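Local coordinates for succinyl-CoA ligase (ADP-forming) subunit alpha (Methanosaeta concilii, PDB 6HXI), which binds coenzyme A and joins a CoA-ligase-type region to part of a citrate synthase-type region within an eight-chain assembly, at residues 70-75 with 101-106; 96-101 with 121-126; 165-170 with 329-334; 187-192 with 310-315; 429-434 with 596-601. All blocks are in the same frame, centred on the assembly; numbering follows the deposited sequence. Where two conformers were deposited one is given.

Contacts 1 and 2 belong to the first, seven-stranded sheet region: both use helix 93-102, share Leu101 and touch each other. Contact 2 is buried and almost wholly apolar, whereas contact 1, partly buried, adds a carboxylate and a bridging water. Contacts 3 and 4 lie about 17 Å apart, centre to centre, beside the second, six-stranded sheet, and touch lightly. Contact 3 joins two loops by salt bridges and proline packing; contact 4 crosses two helices through an asparagine and aliphatic groups. Contact 5 sits in the helical citrate synthase-type region, its centre 50 Å or more from the others, where backbone oxygens and other subunits set the chemistry.

Contact 1. Residues 70-75 with 101-106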
# COMPACT_ATOMS: atom_id res chain seq x y z
N THR B 70 14.04 8.89 34.37
CA THR B 70 14.94 9.38 35.44
C THR B 70 14.45 9.03 36.86
O THR B 70 13.27 8.78 37.08
CB THR B 70 15.18 10.92 35.32
OG1 THR B 70 14.03 11.63 35.80
CG2 THR B 70 15.53 11.39 33.91
N ILE B 71 15.40 9.05 37.81
CA ILE B 71 15.16 8.82 39.24
C ILE B 71 14.31 9.98 39.83
O ILE B 71 13.30 9.66 40.45
CB ILE B 71 16.46 8.55 40.01
CG1 ILE B 71 17.11 7.23 39.55
CG2 ILE B 71 16.22 8.55 41.54
CD1 ILE B 71 18.67 7.13 39.82
N PRO B 72 14.64 11.30 39.64
CA PRO B 72 13.77 12.37 40.17
C PRO B 72 12.32 12.34 39.68
O PRO B 72 11.43 12.70 40.43
CB PRO B 72 14.47 13.66 39.72
CG PRO B 72 15.88 13.26 39.53
CD PRO B 72 15.81 11.89 38.96
N LEU B 73 12.07 11.92 38.42
CA LEU B 73 10.70 11.86 37.88
C LEU B 73 9.90 10.73 38.53
O LEU B 73 8.73 10.93 38.87
CB LEU B 73 10.68 11.72 36.36
CG LEU B 73 10.90 13.00 35.56
CD1 LEU B 73 11.22 12.69 34.12
CD2 LEU B 73 9.67 13.90 35.61
N ALA B 74 10.54 9.58 38.75
CA ALA B 74 9.91 8.42 39.41
C ALA B 74 9.63 8.75 40.86
O ALA B 74 8.52 8.51 41.32
CB ALA B 74 10.79 7.19 39.30
N ALA B 75 10.63 9.34 41.57
CA ALA B 75 10.52 9.69 42.99
C ALA B 75 9.37 10.66 43.25
O ALA B 75 8.60 10.45 44.18
CB ALA B 75 11.84 10.26 43.50
N LEU B 101 20.42 8.67 46.26
CA LEU B 101 20.73 9.07 47.65
C LEU B 101 20.38 10.55 47.91
O LEU B 101 19.98 10.91 49.02
CB LEU B 101 22.21 8.77 48.02
CG LEU B 101 22.66 7.30 48.18
CD1 LEU B 101 24.17 7.20 48.37
CD2 LEU B 101 21.97 6.60 49.37
N LYS B 102 20.50 11.40 46.89
CA LYS B 102 20.16 12.82 46.95
C LYS B 102 18.63 13.06 47.00
O LYS B 102 18.19 14.13 47.39
CB LYS B 102 20.85 13.62 45.83
CG LYS B 102 22.35 13.81 46.09
CD LYS B 102 23.17 14.00 44.81
CE LYS B 102 24.66 13.83 45.06
NZ LYS B 102 25.46 13.90 43.80
N GLU B 103 17.83 12.03 46.64
CA GLU B 103 16.36 12.07 46.70
C GLU B 103 15.93 11.91 48.15
O GLU B 103 16.32 10.93 48.79
CB GLU B 103 15.72 10.95 45.86
CG GLU B 103 15.76 11.18 44.36
CD GLU B 103 15.10 12.44 43.86
OE1 GLU B 103 13.99 12.78 44.35
OE2 GLU B 103 15.70 13.11 42.99
N ASP B 104 15.11 12.85 48.66
CA ASP B 104 14.61 12.86 50.04
C ASP B 104 13.76 11.64 50.41
O ASP B 104 13.74 11.25 51.57
CB ASP B 104 13.83 14.16 50.33
CG ASP B 104 14.67 15.43 50.28
OD1 ASP B 104 15.84 15.38 50.74
OD2 ASP B 104 14.15 16.47 49.81
N THR B 105 13.07 11.04 49.43
CA THR B 105 12.18 9.89 49.65
C THR B 105 12.88 8.53 49.61
O THR B 105 12.32 7.56 50.12
CB THR B 105 11.01 9.92 48.67
OG1 THR B 105 11.53 9.97 47.34
CG2 THR B 105 10.06 11.11 48.94
N ILE B 106 14.09 8.44 49.04
CA ILE B 106 14.81 7.16 48.99
C ILE B 106 15.72 7.03 50.22
O ILE B 106 16.43 7.97 50.56
CB ILE B 106 15.52 6.92 47.63
CG1 ILE B 106 14.47 6.72 46.52
CG2 ILE B 106 16.48 5.72 47.66
CD1 ILE B 106 14.83 7.34 45.19
O HOH W 1 11.96 14.06 42.87
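Glu103 does most of the work here, laying its side chain across the first turn of helix 71-77 from the loop that follows helix 93-102. CG leaves anti to the carbonyl carbon and the chain then bends at chi2 (-58°), so that the carboxylate comes down beside the helix instead of running straight out. OE1 presses against the methyl of Ala75, 3.4 Å from its CB. OE2 lies over Pro72, 3.5 Å from the ring atom CG, with the proline ring and the acid crossing at about a right angle. Neither oxygen bonds directly to 70-75. A water makes the polar link instead, donating to Glu103 OE1 at 2.8 Å and to Pro72 O, also at 2.8 Å. By giving one proton to each, the water lets these two acceptors lie close together.

Ala75 is the second centre of the contact. Its CB also meets Thr105 OG1 at 3.9 Å, so the methyl meets two side chains of the type I turn Glu103-Ile106. Ile71 completes the apolar side: its CG2, anti to the backbone N, is 3.9 Å from Glu103 CG and 4.1 Å from Ile106 CD1. The helix itself starts cleanly, with Thr70 OG1 as N-cap accepting from Leu73 N at 3.3 Å.

Ile71 and Ala74 continue onto strands 15-18 and 42-46, Ile106 reaches Phe16 of strand 15-18, and Glu99 of helix 93-102 packs on Ile71 and Pro72, so helix 71-77 lies against the sheet and its neighbouring helix together.

Contact 2. Residues 96-101 with 121-126; sequences TTMEAL and SRVMAA
Two neighbouring helices of a Rossmann-like alpha/beta layer run side by side here. Helix 93-102 is the crossover of the beta-alpha-beta unit between strands 83-86 and 108-111; helix 118-130 follows the second of these strands. Their short segments are nearly parallel, 9° apart, with axes 10.5 Å from each other, and Met124 fills the groove between them.

From CB, Met124 sends CG anti to its own carbonyl carbon, and CG comes within 4.2 Å of Met98 SD. The chain stays extended through chi2 (-171°), which carries the sulfur across to the other helix. There SD rests on Thr97, the two side chains crossing at about a right angle, 3.6 Å from CB and 3.7 Å from the methyl CG2. Thr97 OG1 is also near the sulfur, but its hydrogen bonds go to Ala93 O of its own helix and to Asn86 ND2 of strand 83-86. At SD the chain bends (chi3 -73°) into the terminal CE.

Met98 answers from the opposite helix. Its chain, folded at chi2 and chi3, swings the methyl CE to within 4.2 Å of Val123 CG1. Val123 also packs on Leu156 of the citrate lyase chain, so it borders another protein as well. Thr97 and Leu101 meanwhile pack on Val109 of strand 108-111. Last in its segment, Leu101 CD1 lies 3.9 Å from the backbone oxygen Met124 O.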
# COMPACT_ATOMS: atom_id res chain seq x y z
N THR B 96 24.17 6.99 39.37
CA THR B 96 22.77 6.63 39.62
C THR B 96 22.50 6.43 41.13
O THR B 96 21.49 6.92 41.61
CB THR B 96 22.35 5.44 38.73
OG1 THR B 96 23.15 4.30 39.07
CG2 THR B 96 22.49 5.76 37.21
N THR B 97 23.42 5.79 41.87
CA THR B 97 23.27 5.62 43.33
C THR B 97 23.31 6.98 44.03
O THR B 97 22.47 7.25 44.90
CB THR B 97 24.33 4.69 43.91
OG1 THR B 97 24.28 3.44 43.22
CG2 THR B 97 24.14 4.47 45.41
N MET B 98 24.25 7.84 43.62
CA MET B 98 24.42 9.17 44.16
C MET B 98 23.17 10.02 43.92
O MET B 98 22.70 10.68 44.85
CB MET B 98 25.70 9.84 43.64
CG MET B 98 26.99 9.20 44.19
SD MET B 98 27.21 9.40 45.98
CE MET B 98 27.65 11.18 46.06
N GLU B 99 22.59 9.92 42.71
CA GLU B 99 21.34 10.62 42.38
C GLU B 99 20.17 10.11 43.24
O GLU B 99 19.42 10.91 43.78
CB GLU B 99 21.03 10.49 40.88
CG GLU B 99 20.01 11.50 40.38
CD GLU B 99 19.72 11.44 38.89
OE1 GLU B 99 19.13 12.42 38.37
OE2 GLU B 99 20.11 10.44 38.25
N ALA B 100 20.04 8.78 43.42
CA ALA B 100 19.00 8.21 44.27
C ALA B 100 19.16 8.64 45.74
O ALA B 100 18.15 8.93 46.39
CB ALA B 100 19.00 6.70 44.15
N LEU B 101 20.42 8.67 46.26
CA LEU B 101 20.73 9.07 47.65
C LEU B 101 20.38 10.55 47.91
O LEU B 101 19.98 10.91 49.02
CB LEU B 101 22.21 8.77 48.02
CG LEU B 101 22.66 7.30 48.18
CD1 LEU B 101 24.17 7.20 48.37
CD2 LEU B 101 21.97 6.60 49.37
N SER B 121 32.88 3.56 45.86
CA SER B 121 32.17 2.84 46.94
C SER B 121 32.34 3.55 48.28
O SER B 121 31.37 3.68 49.01
CB SER B 121 32.63 1.40 47.02
OG SER B 121 32.15 0.75 45.86
N ARG B 122 33.57 4.02 48.59
CA ARG B 122 33.85 4.77 49.81
C ARG B 122 33.03 6.08 49.83
O ARG B 122 32.46 6.43 50.86
CB ARG B 122 35.34 5.12 49.92
CG ARG B 122 36.23 3.97 50.31
CD ARG B 122 37.59 4.47 50.77
NE ARG B 122 38.39 5.03 49.68
CZ ARG B 122 39.16 4.31 48.87
NH1 ARG B 122 39.86 4.90 47.91
NH2 ARG B 122 39.26 3.00 49.03
N VAL B 123 32.94 6.77 48.68
CA VAL B 123 32.15 8.02 48.56
C VAL B 123 30.64 7.72 48.72
O VAL B 123 29.95 8.50 49.36
CB VAL B 123 32.48 8.84 47.30
CG1 VAL B 123 31.50 10.01 47.12
CG2 VAL B 123 33.92 9.35 47.34
N MET B 124 30.15 6.56 48.21
CA MET B 124 28.75 6.16 48.36
C MET B 124 28.43 5.84 49.82
O MET B 124 27.41 6.31 50.34
CB MET B 124 28.39 4.98 47.44
CG MET B 124 28.39 5.36 45.98
SD MET B 124 27.74 4.11 44.86
CE MET B 124 29.05 2.93 44.85
N ALA B 125 29.31 5.05 50.49
CA ALA B 125 29.22 4.65 51.89
C ALA B 125 29.18 5.85 52.79
O ALA B 125 28.30 5.91 53.65
CB ALA B 125 30.40 3.75 52.28
N ALA B 126 30.11 6.83 52.60
CA ALA B 126 30.18 8.06 53.38
C ALA B 126 28.92 8.93 53.14
O ALA B 126 28.38 9.49 54.10
CB ALA B 126 31.43 8.82 53.01

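Contact 3. Residues 165-170 with 329-334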
# COMPACT_ATOMS: atom_id res chain seq x y z
N LYS B 165 11.55 -22.36 52.32
CA LYS B 165 10.49 -21.79 53.16
C LYS B 165 10.69 -20.28 53.44
O LYS B 165 10.50 -19.81 54.57
CB LYS B 165 10.31 -22.61 54.46
CG LYS B 165 9.92 -24.07 54.26
CD LYS B 165 9.61 -24.77 55.60
CE LYS B 165 10.83 -25.40 56.23
NZ LYS B 165 10.54 -25.97 57.57
N LEU B 166 11.06 -19.53 52.41
CA LEU B 166 11.32 -18.10 52.47
C LEU B 166 10.08 -17.21 52.35
O LEU B 166 10.19 -16.00 52.48
CB LEU B 166 12.39 -17.71 51.42
CG LEU B 166 13.79 -18.32 51.65
CD1 LEU B 166 14.66 -18.15 50.43
CD2 LEU B 166 14.47 -17.73 52.91
N TYR B 167 8.90 -17.81 52.14
CA TYR B 167 7.61 -17.11 52.05
C TYR B 167 7.04 -16.78 53.46
O TYR B 167 6.04 -16.05 53.55
CB TYR B 167 6.59 -17.93 51.21
CG TYR B 167 6.51 -19.39 51.62
CD1 TYR B 167 5.70 -19.79 52.67
CD2 TYR B 167 7.30 -20.35 51.00
CE1 TYR B 167 5.66 -21.12 53.09
CE2 TYR B 167 7.27 -21.68 51.40
CZ TYR B 167 6.46 -22.06 52.45
OH TYR B 167 6.40 -23.38 52.83
N ARG B 168 7.69 -17.28 54.54
CA ARG B 168 7.38 -17.06 55.96
C ARG B 168 8.66 -16.74 56.77
O ARG B 168 9.67 -17.44 56.61
CB ARG B 168 6.70 -18.30 56.60
CG ARG B 168 7.37 -19.63 56.23
CD ARG B 168 7.41 -20.51 57.41
NE ARG B 168 8.55 -21.43 57.42
CZ ARG B 168 9.76 -21.10 57.84
NH1 ARG B 168 10.04 -19.85 58.20
NH2 ARG B 168 10.73 -22.00 57.85
N PRO B 169 8.62 -15.75 57.70
CA PRO B 169 9.82 -15.46 58.51
C PRO B 169 10.13 -16.48 59.61
O PRO B 169 9.24 -17.15 60.14
CB PRO B 169 9.52 -14.09 59.13
CG PRO B 169 8.04 -14.04 59.23
CD PRO B 169 7.52 -14.82 58.03
N GLY B 170 11.41 -16.56 59.94
CA GLY B 170 11.95 -17.35 61.05
C GLY B 170 12.52 -16.40 62.09
O GLY B 170 12.12 -15.23 62.14
N ASP B 329 3.28 -23.22 63.40
CA ASP B 329 2.67 -24.09 62.41
C ASP B 329 3.06 -23.66 61.01
O ASP B 329 3.01 -22.47 60.68
CB ASP B 329 1.13 -24.09 62.58
CG ASP B 329 0.61 -25.16 63.52
OD1 ASP B 329 1.01 -26.34 63.37
OD2 ASP B 329 -0.22 -24.82 64.41
N GLU B 330 3.44 -24.64 60.17
CA GLU B 330 3.82 -24.39 58.78
C GLU B 330 2.67 -23.80 57.96
O GLU B 330 1.63 -24.47 57.84
CB GLU B 330 4.42 -25.64 58.10
CG GLU B 330 5.87 -25.93 58.50
CD GLU B 330 6.95 -24.89 58.21
OE1 GLU B 330 8.09 -25.11 58.66
OE2 GLU B 330 6.66 -23.88 57.53
N PRO B 331 2.78 -22.54 57.45
CA PRO B 331 1.66 -21.96 56.69
C PRO B 331 1.44 -22.66 55.35
O PRO B 331 2.27 -23.49 54.95
CB PRO B 331 2.04 -20.48 56.55
CG PRO B 331 3.52 -20.47 56.62
CD PRO B 331 3.93 -21.61 57.51
N GLU B 332 0.31 -22.37 54.68
CA GLU B 332 -0.03 -23.00 53.40
C GLU B 332 1.09 -22.84 52.37
O GLU B 332 1.62 -21.73 52.22
CB GLU B 332 -1.37 -22.47 52.86
CG GLU B 332 -2.58 -22.81 53.73
CD GLU B 332 -2.94 -24.29 53.86
OE1 GLU B 332 -3.23 -24.93 52.82
OE2 GLU B 332 -2.97 -24.79 55.00
N VAL B 333 1.50 -23.96 51.73
CA VAL B 333 2.56 -23.98 50.72
C VAL B 333 2.04 -23.27 49.44
O VAL B 333 1.07 -23.73 48.83
CB VAL B 333 3.17 -25.39 50.47
CG1 VAL B 333 4.18 -25.38 49.33
CG2 VAL B 333 3.82 -25.94 51.74
N PRO B 334 2.65 -22.12 49.05
CA PRO B 334 2.15 -21.39 47.88
C PRO B 334 2.47 -22.05 46.52
O PRO B 334 3.31 -22.96 46.45
CB PRO B 334 2.79 -20.00 48.03
CG PRO B 334 3.54 -20.02 49.34
CD PRO B 334 3.80 -21.43 49.67
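A Schellman motif ending helix 158-163 supplies one half of this contact, and a salt-bridge network ties it to the extended, proline-rich loop 329-334. The motif puts Lys165 at positive phi as its C-prime residue, and the type I turn Lys165-Arg168 then leads toward strand 172-176 of the six-stranded sheet.

Glu330 takes both cations with one carboxylate, an oxygen to each. Lys165 NZ donates to Glu330 OE1 at 2.8 Å, approaching from above the carboxylate plane, 43° out of it. Arg168 NE reaches Glu330 OE2 at 3.1 Å in a weak, bent bond (130° at the hydrogen). With the acid held between two positive groups, its ionised form is probably favoured. The guanidinium has a face covered as well: Lys165 O stands 3.5 Å above its plane, over the centre. Arg168 NH1 also gives a weak hydrogen bond to Asp194 O.

Tyr167 carries the apolar half. Its CG sits in the crowded position between the backbone N and carbonyl carbon (chi1 49°), which turns one face of the ring to Pro334. Pro334 CD stands 3.6 Å from the ring centroid, almost exactly on the normal, a CH-pi contact. Atom C of Lys165 lies over the rim of the opposite face. At the phenol end, OH of Tyr167 comes up to Val333 CG2 at 3.8 Å. Pro331 is shared between the two halves: CG meets the edge of the tyrosine at CE1, 4.2 Å away, while its CD packs 3.7 Å from Arg168 CD.

Contact 4. Residues 187-192 with 310-315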
# COMPACT_ATOMS: atom_id res chain seq x y z
N ASN B 187 19.23 -21.96 52.47
CA ASN B 187 18.95 -23.39 52.43
C ASN B 187 19.46 -24.08 53.71
O ASN B 187 18.71 -24.85 54.31
CB ASN B 187 19.57 -24.03 51.19
CG ASN B 187 19.47 -25.54 51.13
OD1 ASN B 187 20.47 -26.24 51.30
ND2 ASN B 187 18.28 -26.06 50.89
N ILE B 188 20.73 -23.80 54.11
CA ILE B 188 21.36 -24.36 55.30
C ILE B 188 20.49 -24.07 56.53
O ILE B 188 20.05 -25.00 57.21
CB ILE B 188 22.82 -23.82 55.48
CG1 ILE B 188 23.79 -24.22 54.31
CG2 ILE B 188 23.42 -24.19 56.84
CD1 ILE B 188 24.21 -25.68 54.17
N ILE B 189 20.20 -22.77 56.78
CA ILE B 189 19.45 -22.22 57.92
C ILE B 189 17.99 -22.77 57.99
O ILE B 189 17.55 -23.13 59.09
CB ILE B 189 19.53 -20.67 57.91
CG1 ILE B 189 20.96 -20.21 58.30
CG2 ILE B 189 18.47 -20.02 58.81
CD1 ILE B 189 21.41 -18.88 57.75
N SER B 190 17.28 -22.85 56.86
CA SER B 190 15.91 -23.38 56.83
C SER B 190 15.85 -24.86 57.26
O SER B 190 14.82 -25.31 57.79
CB SER B 190 15.31 -23.26 55.43
OG SER B 190 15.91 -24.18 54.54
N ARG B 191 16.94 -25.60 57.02
CA ARG B 191 17.04 -27.02 57.36
C ARG B 191 17.48 -27.26 58.82
O ARG B 191 17.31 -28.36 59.34
CB ARG B 191 18.03 -27.72 56.41
CG ARG B 191 17.52 -27.93 55.00
CD ARG B 191 18.55 -28.69 54.20
NE ARG B 191 18.06 -29.00 52.86
CZ ARG B 191 18.73 -29.74 51.97
NH1 ARG B 191 18.21 -29.97 50.77
NH2 ARG B 191 19.92 -30.25 52.28
N ASN B 192 18.07 -26.24 59.45
CA ASN B 192 18.62 -26.36 60.79
C ASN B 192 18.02 -25.39 61.83
O ASN B 192 18.50 -25.32 62.96
CB ASN B 192 20.15 -26.21 60.71
CG ASN B 192 20.84 -27.38 60.02
OD1 ASN B 192 21.04 -28.45 60.61
ND2 ASN B 192 21.25 -27.19 58.78
N GLU B 310 25.10 -27.26 61.39
CA GLU B 310 25.06 -27.94 62.68
C GLU B 310 25.16 -26.93 63.84
O GLU B 310 24.37 -27.02 64.78
CB GLU B 310 26.08 -29.08 62.76
CG GLU B 310 26.07 -29.86 64.07
CD GLU B 310 24.73 -30.23 64.69
OE1 GLU B 310 24.61 -30.11 65.94
OE2 GLU B 310 23.79 -30.62 63.95
N MET B 311 26.06 -25.93 63.73
CA MET B 311 26.20 -24.87 64.73
C MET B 311 24.88 -24.06 64.81
O MET B 311 24.42 -23.74 65.90
CB MET B 311 27.40 -23.97 64.38
CG MET B 311 27.82 -23.05 65.51
SD MET B 311 28.16 -23.86 67.09
CE MET B 311 29.61 -24.85 66.67
N VAL B 312 24.24 -23.80 63.64
CA VAL B 312 22.93 -23.13 63.56
C VAL B 312 21.90 -23.97 64.35
O VAL B 312 21.19 -23.42 65.19
CB VAL B 312 22.51 -22.85 62.08
CG1 VAL B 312 21.02 -22.53 61.95
CG2 VAL B 312 23.34 -21.73 61.47
N ARG B 313 21.86 -25.30 64.10
CA ARG B 313 20.97 -26.27 64.76
C ARG B 313 21.16 -26.27 66.27
O ARG B 313 20.17 -26.30 67.00
CB ARG B 313 21.20 -27.69 64.20
CG ARG B 313 20.17 -28.73 64.61
CD ARG B 313 20.22 -29.90 63.65
NE ARG B 313 19.18 -30.89 63.92
CZ ARG B 313 18.54 -31.59 62.99
NH1 ARG B 313 18.81 -31.39 61.70
NH2 ARG B 313 17.62 -32.49 63.33
N GLN B 314 22.42 -26.19 66.73
CA GLN B 314 22.80 -26.17 68.14
C GLN B 314 22.30 -24.92 68.84
O GLN B 314 21.75 -25.02 69.94
CB GLN B 314 24.32 -26.31 68.28
CG GLN B 314 24.80 -27.74 68.40
CD GLN B 314 26.30 -27.82 68.39
OE1 GLN B 314 26.90 -28.22 67.39
NE2 GLN B 314 26.94 -27.40 69.48
N VAL B 315 22.49 -23.74 68.22
CA VAL B 315 22.08 -22.45 68.76
C VAL B 315 20.55 -22.29 68.75
O VAL B 315 20.00 -21.77 69.72
CB VAL B 315 22.82 -21.27 68.07
CG1 VAL B 315 22.29 -19.94 68.57
CG2 VAL B 315 24.32 -21.36 68.31
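Asn187 opens the segment without touching the other helix; its carbonyl O accepts a hydrogen bond from Ser190 OG at 2.9 Å, three residues on. Ile188 O is used in turn by the side chain of Asn192. Ile189 makes the first apolar touch across, CG1 to Val312 CG2 at 4.2 Å.

Ile189 also rests on Val172 and Phe174 of strand 172-176, while Val312 sits on Met227 of strand 227-233. The two helices thus lie on the same six-stranded sheet. Helix 179-192 is the crossover of the beta-alpha-beta unit between parallel strands 172-176 and 196-201, and its segment crosses that of helix 308-322 at -39°, the axes 8.7 Å apart.

Arg191 extends its guanidinium back over Asn187 OD1, and Arg191 packs on Pro405 of the citrate lyase chain. Asn192, last in the segment, meets the other helix most fully. Its ND2 bonds to Ile188 O (2.9 Å, 156° at the hydrogen), which fixes the amide, and OD1 comes to Arg313 CD, 3.5 Å away. Asn192 CB rests on Val312 CG1, and Asn192 O receives a CA-H...O contact from Arg313 CA at 3.2 Å.

Contact 5. Residues 429-434 with 596-601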
# COMPACT_ATOMS: atom_id res chain seq x y z
N SER B 429 4.70 11.52 -4.09
CA SER B 429 5.94 12.25 -3.74
C SER B 429 5.68 13.77 -3.74
O SER B 429 6.11 14.45 -2.83
CB SER B 429 7.09 11.90 -4.70
OG SER B 429 8.34 12.30 -4.17
N CYS B 430 4.94 14.27 -4.71
CA CYS B 430 4.56 15.68 -4.80
C CYS B 430 3.62 16.09 -3.64
O CYS B 430 3.58 17.25 -3.26
CB CYS B 430 3.93 15.99 -6.16
SG CYS B 430 5.09 15.93 -7.54
N ALA B 431 2.89 15.11 -3.06
CA ALA B 431 2.02 15.33 -1.92
C ALA B 431 2.83 15.28 -0.60
O ALA B 431 2.24 15.28 0.49
CB ALA B 431 0.90 14.31 -1.91
N GLY B 432 4.16 15.23 -0.72
CA GLY B 432 5.10 15.21 0.39
C GLY B 432 5.14 13.92 1.13
O GLY B 432 5.53 13.90 2.29
N LYS B 433 4.76 12.83 0.49
CA LYS B 433 4.81 11.52 1.18
C LYS B 433 6.24 10.95 1.22
O LYS B 433 7.04 11.25 0.35
CB LYS B 433 3.82 10.53 0.55
CG LYS B 433 2.33 10.93 0.76
CD LYS B 433 1.95 11.25 2.16
CE LYS B 433 2.14 10.16 3.21
NZ LYS B 433 1.31 9.00 2.95
N ASP B 434 6.54 10.10 2.24
CA ASP B 434 7.84 9.45 2.36
C ASP B 434 8.04 8.49 1.18
O ASP B 434 7.08 8.18 0.49
CB ASP B 434 7.90 8.69 3.72
CG ASP B 434 6.81 7.64 3.83
OD1 ASP B 434 5.62 8.03 4.05
OD2 ASP B 434 7.09 6.49 3.56
N SER B 596 9.35 19.60 -5.92
CA SER B 596 8.06 19.62 -6.63
C SER B 596 6.90 19.90 -5.72
O SER B 596 6.88 19.42 -4.59
CB SER B 596 7.84 18.31 -7.36
OG SER B 596 8.81 18.19 -8.38
N ARG B 597 5.91 20.64 -6.24
CA ARG B 597 4.73 21.02 -5.46
C ARG B 597 3.65 19.97 -5.57
O ARG B 597 3.71 19.15 -6.46
CB ARG B 597 4.14 22.37 -6.00
CG ARG B 597 5.10 23.56 -6.15
CD ARG B 597 6.27 23.58 -5.18
NE ARG B 597 5.85 23.74 -3.79
CZ ARG B 597 6.57 23.34 -2.75
NH1 ARG B 597 7.75 22.75 -2.93
NH2 ARG B 597 6.12 23.53 -1.52
N LEU B 598 2.59 20.09 -4.72
CA LEU B 598 1.41 19.26 -4.71
C LEU B 598 0.77 19.26 -6.12
O LEU B 598 0.59 20.31 -6.74
CB LEU B 598 0.41 19.84 -3.67
CG LEU B 598 -0.97 19.15 -3.49
CD1 LEU B 598 -0.81 17.86 -2.78
CD2 LEU B 598 -1.92 20.02 -2.72
N TYR B 599 0.39 18.07 -6.59
CA TYR B 599 -0.26 17.98 -7.90
C TYR B 599 -1.76 18.08 -7.71
O TYR B 599 -2.30 17.49 -6.77
CB TYR B 599 0.03 16.62 -8.53
CG TYR B 599 -0.59 16.39 -9.89
CD1 TYR B 599 -0.20 17.15 -11.00
CD2 TYR B 599 -1.57 15.42 -10.08
CE1 TYR B 599 -0.77 16.94 -12.25
CE2 TYR B 599 -2.09 15.15 -11.35
CZ TYR B 599 -1.67 15.91 -12.44
OH TYR B 599 -2.20 15.74 -13.70
N ARG B 600 -2.45 18.73 -8.64
CA ARG B 600 -3.89 18.76 -8.71
C ARG B 600 -4.17 18.54 -10.19
O ARG B 600 -3.58 19.22 -11.01
CB ARG B 600 -4.47 20.07 -8.19
CG ARG B 600 -5.82 19.82 -7.47
CD ARG B 600 -6.66 21.08 -7.31
NE ARG B 600 -7.75 20.89 -6.34
CZ ARG B 600 -9.03 20.80 -6.67
NH1 ARG B 600 -9.40 20.88 -7.95
NH2 ARG B 600 -9.96 20.63 -5.74
N HIS B 601 -4.99 17.54 -10.55
CA HIS B 601 -5.29 17.32 -11.96
C HIS B 601 -6.01 18.53 -12.61
O HIS B 601 -6.91 19.10 -11.99
CB HIS B 601 -6.09 15.98 -12.14
CG HIS B 601 -6.04 15.46 -13.53
ND1 HIS B 601 -4.83 15.04 -14.10
CD2 HIS B 601 -7.01 15.34 -14.45
CE1 HIS B 601 -5.12 14.69 -15.34
NE2 HIS B 601 -6.42 14.85 -15.60
O HOH W 2 8.26 16.52 -3.98
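This is a backbone-rich contact between the C-terminal end of helix 420-430 and the loop after helix 571-594, in the helical citrate synthase-type region and next to other subunits. A Schellman motif finishes helix 420-430, with Gly432 as C-prime residue at positive phi and its N bonded to Ser429 O at 3.0 Å.

Cys430 carries most of the contact. Its CB abuts the carbonyl Arg597 O at 3.2 Å. SG, anti to the carbonyl carbon, reaches back to Ser596 CB at 3.6 Å; the serine hydroxyl itself is bonded to Gln591. On the backbone side Cys430 O receives a CA-H...O contact from Leu598 CA (3.3 Å). Leu598 N is equally near, but the angle is too poor for a hydrogen bond. Leu598 points its CB away overall, yet its chain, anti at chi1 (178°), brings CD1 back to Ala431 CB at 4.0 Å.

Farther along the loop, Tyr599 OH and His601 ND1 share a hydrogen bond of 2.8 Å, and His601 stacks on His423 of the second subunit, while Cys430 and Tyr599 meet Phe355 of the fourth.

Cys430 O and Ser596 O both accept from Arg449 NH2 of the second subunit. A cation from another chain thus grips one carbonyl on each side of the contact, where it would be expected to offset the negative end of the helix dipole and help tie the two segments to the subunit interface.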